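Local atomic coordinates of ribokinase (Arabidopsis thaliana, PDB entry 6ILS), a protein that phosphorylates D-ribose at O-5 with ATP and a divalent cation, probably magnesium, giving D-ribose 5-phosphate for nucleotide synthesis and the pentose phosphate pathway. Residues B[230-235]-B[240-245]; B[205-210]-B[222-227]; B[185-190]-B[260-265]; B[282-287]-B[307-312]. All coordinates share one frame; numbering follows the deposited sequence.

Contact 1. Residues B[230-235]-B[240-245]. With ATP (adenosine-5'-triphosphate), chain E.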
# COMPACT_ATOMS: atom_id res chain seq x y z
N GLY B 230 -4.72 -27.36 -18.08
CA GLY B 230 -6.09 -27.00 -18.39
C GLY B 230 -7.07 -27.11 -17.23
O GLY B 230 -6.87 -26.52 -16.17
N SER B 231 -8.14 -27.84 -17.45
CA SER B 231 -9.21 -27.91 -16.48
C SER B 231 -10.04 -29.15 -16.70
O SER B 231 -9.92 -29.83 -17.72
CB SER B 231 -10.08 -26.66 -16.57
OG SER B 231 -10.77 -26.61 -17.81
N ALA B 232 -10.91 -29.45 -15.74
CA ALA B 232 -11.87 -30.53 -15.94
C ALA B 232 -13.09 -30.29 -15.08
O ALA B 232 -12.98 -29.73 -13.99
CB ALA B 232 -11.23 -31.90 -15.64
N LEU B 233 -14.25 -30.69 -15.59
CA LEU B 233 -15.51 -30.57 -14.88
C LEU B 233 -16.02 -31.96 -14.56
O LEU B 233 -16.34 -32.74 -15.47
CB LEU B 233 -16.54 -29.81 -15.70
CG LEU B 233 -17.92 -29.64 -15.04
CD1 LEU B 233 -17.84 -28.77 -13.78
CD2 LEU B 233 -18.92 -29.06 -16.03
N PHE B 234 -16.07 -32.27 -13.27
CA PHE B 234 -16.64 -33.53 -12.80
C PHE B 234 -18.05 -33.31 -12.29
O PHE B 234 -18.28 -32.44 -11.46
CB PHE B 234 -15.81 -34.14 -11.67
CG PHE B 234 -14.39 -34.46 -12.04
CD1 PHE B 234 -13.42 -33.46 -12.09
CD2 PHE B 234 -14.01 -35.76 -12.31
CE1 PHE B 234 -12.11 -33.77 -12.41
CE2 PHE B 234 -12.70 -36.06 -12.64
CZ PHE B 234 -11.75 -35.07 -12.69
N ILE B 235 -18.99 -34.09 -12.80
CA ILE B 235 -20.36 -34.07 -12.31
C ILE B 235 -20.71 -35.48 -11.83
O ILE B 235 -20.48 -36.45 -12.55
CB ILE B 235 -21.33 -33.63 -13.41
CG1 ILE B 235 -20.94 -32.23 -13.92
CG2 ILE B 235 -22.76 -33.65 -12.89
CD1 ILE B 235 -21.79 -31.76 -15.06
N PRO B 240 -16.44 -37.28 -16.73
CA PRO B 240 -15.73 -35.99 -16.61
C PRO B 240 -15.47 -35.37 -17.98
O PRO B 240 -15.29 -36.09 -18.96
CB PRO B 240 -14.41 -36.37 -15.93
CG PRO B 240 -14.68 -37.68 -15.25
CD PRO B 240 -15.66 -38.38 -16.15
N ILE B 241 -15.48 -34.04 -18.03
CA ILE B 241 -15.13 -33.31 -19.25
C ILE B 241 -13.78 -32.67 -19.06
O ILE B 241 -13.55 -31.99 -18.05
CB ILE B 241 -16.18 -32.23 -19.57
CG1 ILE B 241 -17.56 -32.87 -19.65
CG2 ILE B 241 -15.85 -31.52 -20.89
CD1 ILE B 241 -18.66 -31.88 -19.59
N GLN B 242 -12.85 -32.88 -19.99
CA GLN B 242 -11.54 -32.27 -19.86
C GLN B 242 -11.36 -31.19 -20.92
O GLN B 242 -11.86 -31.32 -22.04
CB GLN B 242 -10.44 -33.32 -19.97
CG GLN B 242 -10.50 -34.38 -18.87
CD GLN B 242 -9.42 -35.45 -19.04
OE1 GLN B 242 -9.72 -36.60 -19.34
NE2 GLN B 242 -8.17 -35.06 -18.82
N GLN B 243 -10.66 -30.12 -20.55
CA GLN B 243 -10.37 -29.01 -21.46
C GLN B 243 -8.91 -28.61 -21.26
O GLN B 243 -8.50 -28.25 -20.15
CB GLN B 243 -11.31 -27.83 -21.19
CG GLN B 243 -10.99 -26.55 -21.99
CD GLN B 243 -11.08 -26.74 -23.49
OE1 GLN B 243 -12.12 -27.16 -24.01
NE2 GLN B 243 -9.99 -26.45 -24.20
N SER B 244 -8.11 -28.68 -22.32
CA SER B 244 -6.71 -28.31 -22.18
C SER B 244 -6.61 -26.79 -22.19
O SER B 244 -7.60 -26.12 -22.43
CB SER B 244 -5.88 -28.93 -23.31
OG SER B 244 -6.39 -28.50 -24.55
N ILE B 245 -5.44 -26.23 -21.91
CA ILE B 245 -5.33 -24.78 -22.01
C ILE B 245 -5.53 -24.36 -23.45
O ILE B 245 -5.25 -25.14 -24.37
CB ILE B 245 -3.96 -24.22 -21.54
CG1 ILE B 245 -2.81 -24.83 -22.36
CG2 ILE B 245 -3.77 -24.42 -20.06
CD1 ILE B 245 -1.53 -24.07 -22.20
PG ATP E . -5.64 -20.86 -9.61
O1G ATP E . -6.96 -21.03 -8.95
O2G ATP E . -5.33 -19.39 -9.85
O3G ATP E . -4.53 -21.40 -8.76
PB ATP E . -4.53 -22.52 -11.60
O1B ATP E . -4.98 -23.12 -12.86
O2B ATP E . -4.15 -23.62 -10.72
O3B ATP E . -5.73 -21.69 -10.99
PA ATP E . -2.52 -20.91 -12.93
O1A ATP E . -1.43 -21.86 -13.40
O2A ATP E . -1.90 -19.59 -12.54
O3A ATP E . -3.27 -21.52 -11.68
O5' ATP E . -3.52 -20.65 -14.11
C5' ATP E . -4.69 -19.89 -13.89
C4' ATP E . -5.59 -20.02 -15.19
O4' ATP E . -4.77 -19.59 -16.43
C3' ATP E . -5.88 -21.24 -15.37
O3' ATP E . -7.22 -21.36 -15.88
C2' ATP E . -4.83 -21.83 -16.50
O2' ATP E . -5.47 -22.99 -17.12
C1' ATP E . -4.59 -20.86 -17.29
N9 ATP E . -3.17 -20.86 -17.69
C8 ATP E . -1.94 -20.98 -17.11
N7 ATP E . -1.01 -20.88 -18.10
C5 ATP E . -1.67 -20.68 -19.28
C6 ATP E . -1.20 -20.51 -20.59
N6 ATP E . 0.16 -20.51 -21.04
N1 ATP E . -2.08 -20.34 -21.58
C2 ATP E . -3.43 -20.31 -21.32
N3 ATP E . -3.90 -20.47 -20.06
C4 ATP E . -3.00 -20.66 -19.04
O HOH W 1 -8.89 -25.33 -19.35
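Pro-240 sets its ring obliquely against the phenyl ring of Phe-234, with Pro-240 CG 3.6 Å from Phe-234 CD2. The bond from CA to CB of Phe-234 points across rather than at the other strand, and chi1 of -61° brings the end of the ring back to Pro-240. The ring also meets Ile-207 and Val-211 of helix 204-216. With an alanine here, a gap would probably open between Pro-240 and that helix. Ile-241 is tied to Leu-233 by both backbone groups. Leu-233 N donates to Ile-241 O at 2.9 Å, and Ile-241 N returns a nearly straight bond to Leu-233 O. Gln-242 faces Ala-232 as a non-hydrogen-bonded pair, with Gln-242 CG 4.1 Å from Ala-232 CB. The two strands form an antiparallel beta hairpin, and strand 241-243 is the outermost strand at this end of the large sheet. Gln-243 repeats the pair of backbone hydrogen bonds, here with Ser-231. Its carbonyl also takes a bond from a water that is hydrogen-bonded to Ser-231 OG. Gln-243 O lies 3.2 Å from Gly-230 CA, and a beta carbon on Gly-230 would clash with this oxygen. The Gln-243 chain bends at chi2 (61°), which turns NE2 back to Ser-244 O at 3.0 Å. Ile-245 leaves the hairpin and lies against one face of the adenine, with Ile-245 CD1 3.8 Å from ATP N1. Its other branch, Ile-245 CG2, is 3.7 Å from ATP O2'.

Contact 2. Residues B[205-210]-B[222-227]. With ATP (adenosine-5'-triphosphate), chain E.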
# COMPACT_ATOMS: atom_id res chain seq x y z
N GLU B 205 -5.85 -39.83 -12.50
CA GLU B 205 -6.50 -40.85 -11.68
C GLU B 205 -6.62 -40.36 -10.24
O GLU B 205 -7.69 -40.45 -9.64
CB GLU B 205 -5.72 -42.16 -11.72
CG GLU B 205 -6.30 -43.23 -10.81
CD GLU B 205 -7.67 -43.72 -11.26
OE1 GLU B 205 -8.02 -43.53 -12.45
OE2 GLU B 205 -8.40 -44.30 -10.42
N GLN B 206 -5.52 -39.85 -9.69
CA GLN B 206 -5.52 -39.30 -8.33
C GLN B 206 -6.52 -38.15 -8.19
O GLN B 206 -7.27 -38.07 -7.21
CB GLN B 206 -4.11 -38.82 -7.95
CG GLN B 206 -3.16 -39.97 -7.64
CD GLN B 206 -1.75 -39.52 -7.32
OE1 GLN B 206 -1.34 -38.40 -7.65
NE2 GLN B 206 -0.98 -40.40 -6.68
N ILE B 207 -6.53 -37.26 -9.17
CA ILE B 207 -7.47 -36.13 -9.15
C ILE B 207 -8.90 -36.64 -9.14
O ILE B 207 -9.72 -36.18 -8.37
CB ILE B 207 -7.23 -35.19 -10.34
CG1 ILE B 207 -5.89 -34.47 -10.17
CG2 ILE B 207 -8.38 -34.21 -10.50
CD1 ILE B 207 -5.39 -33.74 -11.41
N SER B 208 -9.20 -37.62 -9.99
CA SER B 208 -10.55 -38.18 -10.05
C SER B 208 -10.98 -38.80 -8.72
O SER B 208 -12.15 -38.72 -8.34
CB SER B 208 -10.63 -39.24 -11.16
OG SER B 208 -10.21 -38.67 -12.39
N GLN B 209 -10.03 -39.41 -8.03
CA GLN B 209 -10.33 -40.01 -6.74
C GLN B 209 -10.41 -38.93 -5.65
O GLN B 209 -11.19 -39.07 -4.69
CB GLN B 209 -9.28 -41.06 -6.38
CG GLN B 209 -9.42 -42.33 -7.23
CD GLN B 209 -10.88 -42.70 -7.47
OE1 GLN B 209 -11.58 -43.13 -6.55
NE2 GLN B 209 -11.34 -42.53 -8.70
N ALA B 210 -9.63 -37.87 -5.79
CA ALA B 210 -9.78 -36.75 -4.86
C ALA B 210 -11.17 -36.13 -5.03
O ALA B 210 -11.82 -35.77 -4.05
CB ALA B 210 -8.68 -35.72 -5.07
N VAL B 222 -17.61 -30.53 -9.46
CA VAL B 222 -16.31 -29.99 -9.13
C VAL B 222 -15.63 -29.53 -10.42
O VAL B 222 -15.49 -30.29 -11.37
CB VAL B 222 -15.43 -31.02 -8.39
CG1 VAL B 222 -14.11 -30.40 -7.97
CG2 VAL B 222 -16.20 -31.59 -7.16
N LEU B 223 -15.26 -28.25 -10.44
CA LEU B 223 -14.57 -27.61 -11.56
C LEU B 223 -13.10 -27.48 -11.19
O LEU B 223 -12.70 -26.56 -10.48
CB LEU B 223 -15.20 -26.23 -11.84
CG LEU B 223 -14.56 -25.36 -12.93
CD1 LEU B 223 -14.75 -26.07 -14.26
CD2 LEU B 223 -15.22 -23.97 -12.95
N VAL B 224 -12.27 -28.43 -11.61
CA VAL B 224 -10.88 -28.42 -11.20
C VAL B 224 -9.98 -27.66 -12.17
O VAL B 224 -9.96 -27.95 -13.36
CB VAL B 224 -10.33 -29.86 -11.04
CG1 VAL B 224 -8.96 -29.81 -10.40
CG2 VAL B 224 -11.29 -30.70 -10.19
N LYS B 225 -9.24 -26.68 -11.64
CA LYS B 225 -8.28 -25.92 -12.42
C LYS B 225 -6.92 -26.59 -12.36
O LYS B 225 -6.39 -26.86 -11.29
CB LYS B 225 -8.22 -24.47 -11.91
CG LYS B 225 -9.56 -23.73 -12.08
CD LYS B 225 -9.70 -22.45 -11.22
CE LYS B 225 -9.87 -22.81 -9.74
NZ LYS B 225 -10.80 -21.86 -9.02
N LEU B 226 -6.34 -26.87 -13.53
CA LEU B 226 -5.14 -27.70 -13.59
C LEU B 226 -3.93 -26.96 -14.18
O LEU B 226 -3.02 -27.59 -14.72
CB LEU B 226 -5.43 -28.96 -14.40
CG LEU B 226 -6.59 -29.80 -13.90
CD1 LEU B 226 -6.99 -30.85 -14.91
CD2 LEU B 226 -6.24 -30.42 -12.58
N GLY B 227 -3.93 -25.64 -14.07
CA GLY B 227 -2.82 -24.82 -14.53
C GLY B 227 -2.52 -25.05 -16.00
O GLY B 227 -3.42 -24.98 -16.82
PG ATP E . -5.64 -20.86 -9.61
O1G ATP E . -6.96 -21.03 -8.95
O2G ATP E . -5.33 -19.39 -9.85
O3G ATP E . -4.53 -21.40 -8.76
PB ATP E . -4.53 -22.52 -11.60
O1B ATP E . -4.98 -23.12 -12.86
O2B ATP E . -4.15 -23.62 -10.72
O3B ATP E . -5.73 -21.69 -10.99
PA ATP E . -2.52 -20.91 -12.93
O1A ATP E . -1.43 -21.86 -13.40
O2A ATP E . -1.90 -19.59 -12.54
O3A ATP E . -3.27 -21.52 -11.68
O5' ATP E . -3.52 -20.65 -14.11
C5' ATP E . -4.69 -19.89 -13.89
C4' ATP E . -5.59 -20.02 -15.19
O4' ATP E . -4.77 -19.59 -16.43
C3' ATP E . -5.88 -21.24 -15.37
O3' ATP E . -7.22 -21.36 -15.88
C2' ATP E . -4.83 -21.83 -16.50
O2' ATP E . -5.47 -22.99 -17.12
C1' ATP E . -4.59 -20.86 -17.29
N9 ATP E . -3.17 -20.86 -17.69
C8 ATP E . -1.94 -20.98 -17.11
N7 ATP E . -1.01 -20.88 -18.10
C5 ATP E . -1.67 -20.68 -19.28
C6 ATP E . -1.20 -20.51 -20.59
N6 ATP E . 0.16 -20.51 -21.04
N1 ATP E . -2.08 -20.34 -21.58
C2 ATP E . -3.43 -20.31 -21.32
N3 ATP E . -3.90 -20.47 -20.06
C4 ATP E . -3.00 -20.66 -19.04
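Ile-207 reaches from its helix to the strand and touches both Leu-226 and Val-224. It has the largest share of the buried surface. Its long branch makes the closer contact: Ile-207 CD1 lies 3.6 Å from Leu-226 CD2, the two side chains crossing at a slant. The short branch meets the strand itself, with Ile-207 CG2 at 4.4 Å from Val-224 CG1. CG2 lies anti to the backbone N and CG1 beside it (chi1 -69°), which spreads the two branches over two partners. Leu-193 also packs on Ile-207. Helix 204-216 and strand 221-225 belong to a beta-alpha-beta crossover that starts from the parallel neighbour strand 185-187. ATP lies beyond the end of the strand. Gly-227 N donates to ATP O1B at 3.0 Å, and ATP O2' donates to Gly-227 O at 2.9 Å. Lys-225 bends its chain past the gamma phosphate, with Lys-225 CE 3.5 Å from ATP O1G. Its ammonium group forms a salt bridge with Asp-167 and bonds to Ser-187 O and Thr-262 OG1. A methionine in its place would probably leave the Asp-167 carboxylate without this charged partner. The contact between helix and strand is apolar, and Gly-227 just past the strand offers its backbone N and O to ATP.

Contact 3. Residues B[185-190]-B[260-265]. With ATP (adenosine-5'-triphosphate), chain E.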
# COMPACT_ATOMS: atom_id res chain seq x y z
N ILE B 185 -21.30 -25.95 -7.05
CA ILE B 185 -20.05 -26.27 -7.73
C ILE B 185 -18.88 -25.83 -6.88
O ILE B 185 -18.82 -24.69 -6.45
CB ILE B 185 -19.97 -25.57 -9.11
CG1 ILE B 185 -21.14 -26.00 -9.99
CG2 ILE B 185 -18.62 -25.85 -9.76
CD1 ILE B 185 -21.22 -25.29 -11.33
N LEU B 186 -17.96 -26.75 -6.63
CA LEU B 186 -16.72 -26.45 -5.93
C LEU B 186 -15.63 -26.24 -6.98
O LEU B 186 -15.52 -27.05 -7.91
CB LEU B 186 -16.34 -27.59 -4.98
CG LEU B 186 -15.13 -27.34 -4.08
CD1 LEU B 186 -15.47 -26.31 -3.01
CD2 LEU B 186 -14.64 -28.65 -3.43
N SER B 187 -14.84 -25.18 -6.86
CA SER B 187 -13.78 -24.97 -7.85
C SER B 187 -12.39 -24.79 -7.23
O SER B 187 -11.97 -23.67 -6.93
CB SER B 187 -14.12 -23.77 -8.76
OG SER B 187 -13.24 -23.71 -9.89
N PRO B 188 -11.67 -25.90 -7.03
CA PRO B 188 -10.30 -25.89 -6.53
C PRO B 188 -9.28 -26.03 -7.64
O PRO B 188 -9.60 -26.59 -8.69
CB PRO B 188 -10.25 -27.14 -5.65
CG PRO B 188 -11.09 -28.11 -6.44
CD PRO B 188 -12.20 -27.28 -7.08
N ASN B 189 -8.06 -25.57 -7.40
CA ASN B 189 -6.95 -26.00 -8.22
C ASN B 189 -6.41 -27.32 -7.66
O ASN B 189 -7.00 -27.88 -6.73
CB ASN B 189 -5.84 -24.94 -8.32
CG ASN B 189 -5.20 -24.61 -6.98
OD1 ASN B 189 -5.28 -25.37 -6.01
ND2 ASN B 189 -4.54 -23.46 -6.93
N GLU B 190 -5.32 -27.81 -8.24
CA GLU B 190 -4.72 -29.07 -7.83
C GLU B 190 -4.30 -29.07 -6.37
O GLU B 190 -4.56 -30.03 -5.63
CB GLU B 190 -3.50 -29.39 -8.70
CG GLU B 190 -3.83 -29.61 -10.16
CD GLU B 190 -2.61 -29.88 -11.02
OE1 GLU B 190 -2.02 -30.98 -10.90
OE2 GLU B 190 -2.23 -28.99 -11.81
N THR B 260 -10.43 -15.27 -13.44
CA THR B 260 -11.02 -15.09 -14.76
C THR B 260 -11.67 -16.40 -15.23
O THR B 260 -12.80 -16.41 -15.73
CB THR B 260 -9.94 -14.66 -15.76
OG1 THR B 260 -9.44 -13.36 -15.37
CG2 THR B 260 -10.51 -14.58 -17.16
N PHE B 261 -10.94 -17.49 -15.05
CA PHE B 261 -11.44 -18.80 -15.47
C PHE B 261 -12.78 -19.09 -14.80
O PHE B 261 -13.77 -19.46 -15.45
CB PHE B 261 -10.43 -19.91 -15.13
CG PHE B 261 -10.85 -21.28 -15.64
CD1 PHE B 261 -11.68 -22.10 -14.90
CD2 PHE B 261 -10.45 -21.70 -16.90
CE1 PHE B 261 -12.09 -23.34 -15.39
CE2 PHE B 261 -10.86 -22.94 -17.40
CZ PHE B 261 -11.69 -23.76 -16.64
N THR B 262 -12.82 -18.90 -13.49
CA THR B 262 -14.01 -19.26 -12.71
C THR B 262 -15.18 -18.34 -13.04
O THR B 262 -16.30 -18.79 -13.27
CB THR B 262 -13.72 -19.21 -11.19
OG1 THR B 262 -12.57 -20.02 -10.91
CG2 THR B 262 -14.90 -19.74 -10.41
N ALA B 263 -14.93 -17.04 -13.14
CA ALA B 263 -16.01 -16.12 -13.49
C ALA B 263 -16.52 -16.30 -14.92
O ALA B 263 -17.72 -16.15 -15.18
CB ALA B 263 -15.57 -14.65 -13.25
N ALA B 264 -15.62 -16.61 -15.86
CA ALA B 264 -16.02 -16.78 -17.26
C ALA B 264 -16.86 -18.05 -17.41
O ALA B 264 -17.84 -18.11 -18.14
CB ALA B 264 -14.78 -16.83 -18.19
N PHE B 265 -16.45 -19.09 -16.68
CA PHE B 265 -17.24 -20.31 -16.62
C PHE B 265 -18.66 -19.99 -16.13
O PHE B 265 -19.65 -20.43 -16.70
CB PHE B 265 -16.56 -21.34 -15.72
CG PHE B 265 -17.33 -22.63 -15.59
CD1 PHE B 265 -18.37 -22.76 -14.67
CD2 PHE B 265 -17.00 -23.72 -16.39
CE1 PHE B 265 -19.08 -23.96 -14.57
CE2 PHE B 265 -17.71 -24.91 -16.28
CZ PHE B 265 -18.74 -25.03 -15.37
PG ATP E . -5.64 -20.86 -9.61
O1G ATP E . -6.96 -21.03 -8.95
O2G ATP E . -5.33 -19.39 -9.85
O3G ATP E . -4.53 -21.40 -8.76
PB ATP E . -4.53 -22.52 -11.60
O1B ATP E . -4.98 -23.12 -12.86
O2B ATP E . -4.15 -23.62 -10.72
O3B ATP E . -5.73 -21.69 -10.99
PA ATP E . -2.52 -20.91 -12.93
O1A ATP E . -1.43 -21.86 -13.40
O2A ATP E . -1.90 -19.59 -12.54
O3A ATP E . -3.27 -21.52 -11.68
O5' ATP E . -3.52 -20.65 -14.11
C5' ATP E . -4.69 -19.89 -13.89
C4' ATP E . -5.59 -20.02 -15.19
O4' ATP E . -4.77 -19.59 -16.43
C3' ATP E . -5.88 -21.24 -15.37
O3' ATP E . -7.22 -21.36 -15.88
C2' ATP E . -4.83 -21.83 -16.50
O2' ATP E . -5.47 -22.99 -17.12
C1' ATP E . -4.59 -20.86 -17.29
N9 ATP E . -3.17 -20.86 -17.69
C8 ATP E . -1.94 -20.98 -17.11
N7 ATP E . -1.01 -20.88 -18.10
C5 ATP E . -1.67 -20.68 -19.28
C6 ATP E . -1.20 -20.51 -20.59
N6 ATP E . 0.16 -20.51 -21.04
N1 ATP E . -2.08 -20.34 -21.58
C2 ATP E . -3.43 -20.31 -21.32
N3 ATP E . -3.90 -20.47 -20.06
C4 ATP E . -3.00 -20.66 -19.04
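The ring of Phe-265 receives Ile-185 at its edge, near the ring plane. The contact runs from Ile-185 CD1 to Phe-265 CE1, 4.1 Å apart. Phe-265 holds CG anti to its backbone N (chi1 179°), which carries the ring out to Ile-185. The ring of Phe-261 serves the nucleotide instead. ATP O3' comes to it obliquely, 3.4 Å from Phe-261 CD2. The third flat group is the amide of Asn-189. Its ND2 donates to the gamma-phosphate oxygen ATP O3G at 2.8 Å, with an N-H...O angle of 161°. The other end of the same amide, OD1, caps the following helix by accepting from Glu-192 N. The amide is thus gripped at both ends, which fixes its rotation. Asn-189 CB also comes within 3.2 Å of ATP O2B.

Strand 185-187 is one of the parallel strands of the large sheet, and helix 257-270 packs across its face, as in the PfkB kinase fold. Between the apolar pair and the phosphates, Ser-187 OG and Thr-262 OG1 approach to 3.9 Å without a bond. Each is satisfied by another group: Ser-187 OG bonds to Leu-223 O, and Thr-262 OG1 to Gly-258 O within its own helix. No hydrogen bond crosses directly between the two segments. Packing therefore joins helix to strand. Of the polar side chains, Asn-189 bonds to ATP, while Ser-187 and Thr-262 bond to protein groups.

Contact 4. Residues B[282-287]-B[307-312]. With ATP (adenosine-5'-triphosphate), chain E.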
# COMPACT_ATOMS: atom_id res chain seq x y z
N ALA B 282 -14.25 -20.46 -20.65
CA ALA B 282 -13.39 -20.16 -19.50
C ALA B 282 -11.91 -20.25 -19.84
O ALA B 282 -11.11 -19.40 -19.45
CB ALA B 282 -13.73 -21.11 -18.30
N ALA B 283 -11.53 -21.30 -20.58
CA ALA B 283 -10.13 -21.48 -20.96
C ALA B 283 -9.65 -20.34 -21.85
O ALA B 283 -8.52 -19.87 -21.70
CB ALA B 283 -9.96 -22.82 -21.67
N ALA B 284 -10.50 -19.91 -22.77
CA ALA B 284 -10.15 -18.80 -23.66
C ALA B 284 -9.97 -17.52 -22.86
O ALA B 284 -9.04 -16.76 -23.10
CB ALA B 284 -11.22 -18.63 -24.74
N ALA B 285 -10.85 -17.30 -21.88
CA ALA B 285 -10.77 -16.04 -21.14
C ALA B 285 -9.52 -16.02 -20.28
O ALA B 285 -8.83 -15.00 -20.21
CB ALA B 285 -12.02 -15.82 -20.30
N ALA B 286 -9.20 -17.14 -19.63
CA ALA B 286 -7.97 -17.23 -18.84
C ALA B 286 -6.72 -17.08 -19.72
O ALA B 286 -5.72 -16.50 -19.30
CB ALA B 286 -7.91 -18.56 -18.07
N SER B 287 -6.76 -17.63 -20.93
CA SER B 287 -5.65 -17.48 -21.89
C SER B 287 -5.33 -16.01 -22.16
O SER B 287 -4.16 -15.59 -22.15
CB SER B 287 -6.00 -18.16 -23.22
OG SER B 287 -4.85 -18.23 -24.05
N LYS B 307 -13.55 -14.40 -30.16
CA LYS B 307 -12.64 -14.44 -31.32
C LYS B 307 -11.59 -15.53 -31.07
O LYS B 307 -11.31 -16.25 -31.96
CB LYS B 307 -11.99 -13.08 -31.57
CG LYS B 307 -11.23 -12.95 -32.88
CD LYS B 307 -10.47 -11.66 -33.00
CE LYS B 307 -9.88 -11.40 -34.38
NZ LYS B 307 -8.61 -10.64 -34.33
N LEU B 308 -11.06 -15.60 -29.86
CA LEU B 308 -10.06 -16.63 -29.60
C LEU B 308 -10.69 -18.01 -29.76
O LEU B 308 -10.06 -18.92 -30.29
CB LEU B 308 -9.45 -16.46 -28.20
CG LEU B 308 -8.28 -17.38 -27.82
CD1 LEU B 308 -7.10 -17.33 -28.86
CD2 LEU B 308 -7.78 -17.02 -26.43
N LEU B 309 -11.93 -18.15 -29.33
CA LEU B 309 -12.65 -19.42 -29.49
C LEU B 309 -12.85 -19.81 -30.94
O LEU B 309 -12.73 -20.98 -31.31
CB LEU B 309 -14.02 -19.35 -28.81
CG LEU B 309 -13.99 -19.41 -27.29
CD1 LEU B 309 -15.40 -19.19 -26.72
CD2 LEU B 309 -13.45 -20.74 -26.85
N LYS B 310 -13.21 -18.83 -31.75
CA LYS B 310 -13.41 -19.06 -33.17
C LYS B 310 -12.14 -19.63 -33.80
O LYS B 310 -12.21 -20.58 -34.57
CB LYS B 310 -13.80 -17.76 -33.86
CG LYS B 310 -14.22 -17.93 -35.31
CD LYS B 310 -14.60 -16.60 -35.93
CE LYS B 310 -14.89 -16.76 -37.42
NZ LYS B 310 -15.18 -15.45 -38.06
N PHE B 311 -11.00 -19.06 -33.43
CA PHE B 311 -9.76 -19.34 -34.17
C PHE B 311 -8.82 -20.35 -33.52
O PHE B 311 -7.76 -20.66 -34.08
CB PHE B 311 -9.03 -18.02 -34.44
CG PHE B 311 -9.76 -17.15 -35.42
CD1 PHE B 311 -10.23 -17.68 -36.62
CD2 PHE B 311 -10.04 -15.82 -35.13
CE1 PHE B 311 -10.94 -16.89 -37.52
CE2 PHE B 311 -10.74 -15.03 -36.03
CZ PHE B 311 -11.19 -15.57 -37.23
N SER B 312 -9.21 -20.90 -32.37
CA SER B 312 -8.35 -21.81 -31.61
C SER B 312 -8.79 -23.28 -31.56
O SER B 312 -7.94 -24.17 -31.47
CB SER B 312 -8.22 -21.33 -30.16
OG SER B 312 -7.27 -20.28 -30.07
PG ATP E . -5.64 -20.86 -9.61
O1G ATP E . -6.96 -21.03 -8.95
O2G ATP E . -5.33 -19.39 -9.85
O3G ATP E . -4.53 -21.40 -8.76
PB ATP E . -4.53 -22.52 -11.60
O1B ATP E . -4.98 -23.12 -12.86
O2B ATP E . -4.15 -23.62 -10.72
O3B ATP E . -5.73 -21.69 -10.99
PA ATP E . -2.52 -20.91 -12.93
O1A ATP E . -1.43 -21.86 -13.40
O2A ATP E . -1.90 -19.59 -12.54
O3A ATP E . -3.27 -21.52 -11.68
O5' ATP E . -3.52 -20.65 -14.11
C5' ATP E . -4.69 -19.89 -13.89
C4' ATP E . -5.59 -20.02 -15.19
O4' ATP E . -4.77 -19.59 -16.43
C3' ATP E . -5.88 -21.24 -15.37
O3' ATP E . -7.22 -21.36 -15.88
C2' ATP E . -4.83 -21.83 -16.50
O2' ATP E . -5.47 -22.99 -17.12
C1' ATP E . -4.59 -20.86 -17.29
N9 ATP E . -3.17 -20.86 -17.69
C8 ATP E . -1.94 -20.98 -17.11
N7 ATP E . -1.01 -20.88 -18.10
C5 ATP E . -1.67 -20.68 -19.28
C6 ATP E . -1.20 -20.51 -20.59
N6 ATP E . 0.16 -20.51 -21.04
N1 ATP E . -2.08 -20.34 -21.58
C2 ATP E . -3.43 -20.31 -21.32
N3 ATP E . -3.90 -20.47 -20.06
C4 ATP E . -3.00 -20.66 -19.04
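Leu-308 and Leu-309 of the C-terminal helix 302-312 pack on Ala-284 and Ser-287 of helix 275-289. This is a helix-helix packing on the outer side of the nucleotide site. The short helix segments cross steeply, at 110°, with axes 9.5 Å apart. The contact between them is apolar. Ala-284 is small enough for both leucines to reach it. Leu-309 CD2 lies 3.7 Å from Ala-284 CB, and Leu-308 CD2 is 4.2 Å from Ala-284 CB. With chi1 at -174° the Leu-308 side chain stretches away from its backbone N, and CD2 reaches the neighbouring helix. Leu-308 CD2 rests 3.6 Å from Ala-284 O and 3.8 Å from Ser-287 CB. No hydrogen bond joins the two segments. The polar links go to other groups. Ser-287 OG bonds to Ile-246 O, and Leu-309 O accepts from Arg-280 of the partner helix, outside the packed segment. The third kind of contact is with the nucleotide, on the inner side of helix 275-289. Ala-286 CB meets the ribose at ATP O3', 3.6 Å away. Ser-287 stands between Leu-308 and the adenine. Its backbone comes close to the base, with Ser-287 CA 3.6 Å from ATP C2.

How the contacts relate
All four contacts touch the same ATP, each from a different part of the fold. Contacts 1 and 2 lie on neighbouring strands, their centres 8 Å apart, and Ala-232 O and Val-224 N join them at 2.8 Å. Contact 3 is beside contact 2 in the same sheet, with Leu-223 N 2.8 Å from Leu-186 O. Contacts 1 and 4 both supply residues that touch the adenine, while 2 and 3 supply groups near the phosphates and the ribose of ATP. Contact 4 is 22 Å from contact 2, centre to centre, and packs on contact 3 through Ala-264 and Ala-285. The bound substrate ribose lies about 9 Å from the Thr-262 side chain of contact 3.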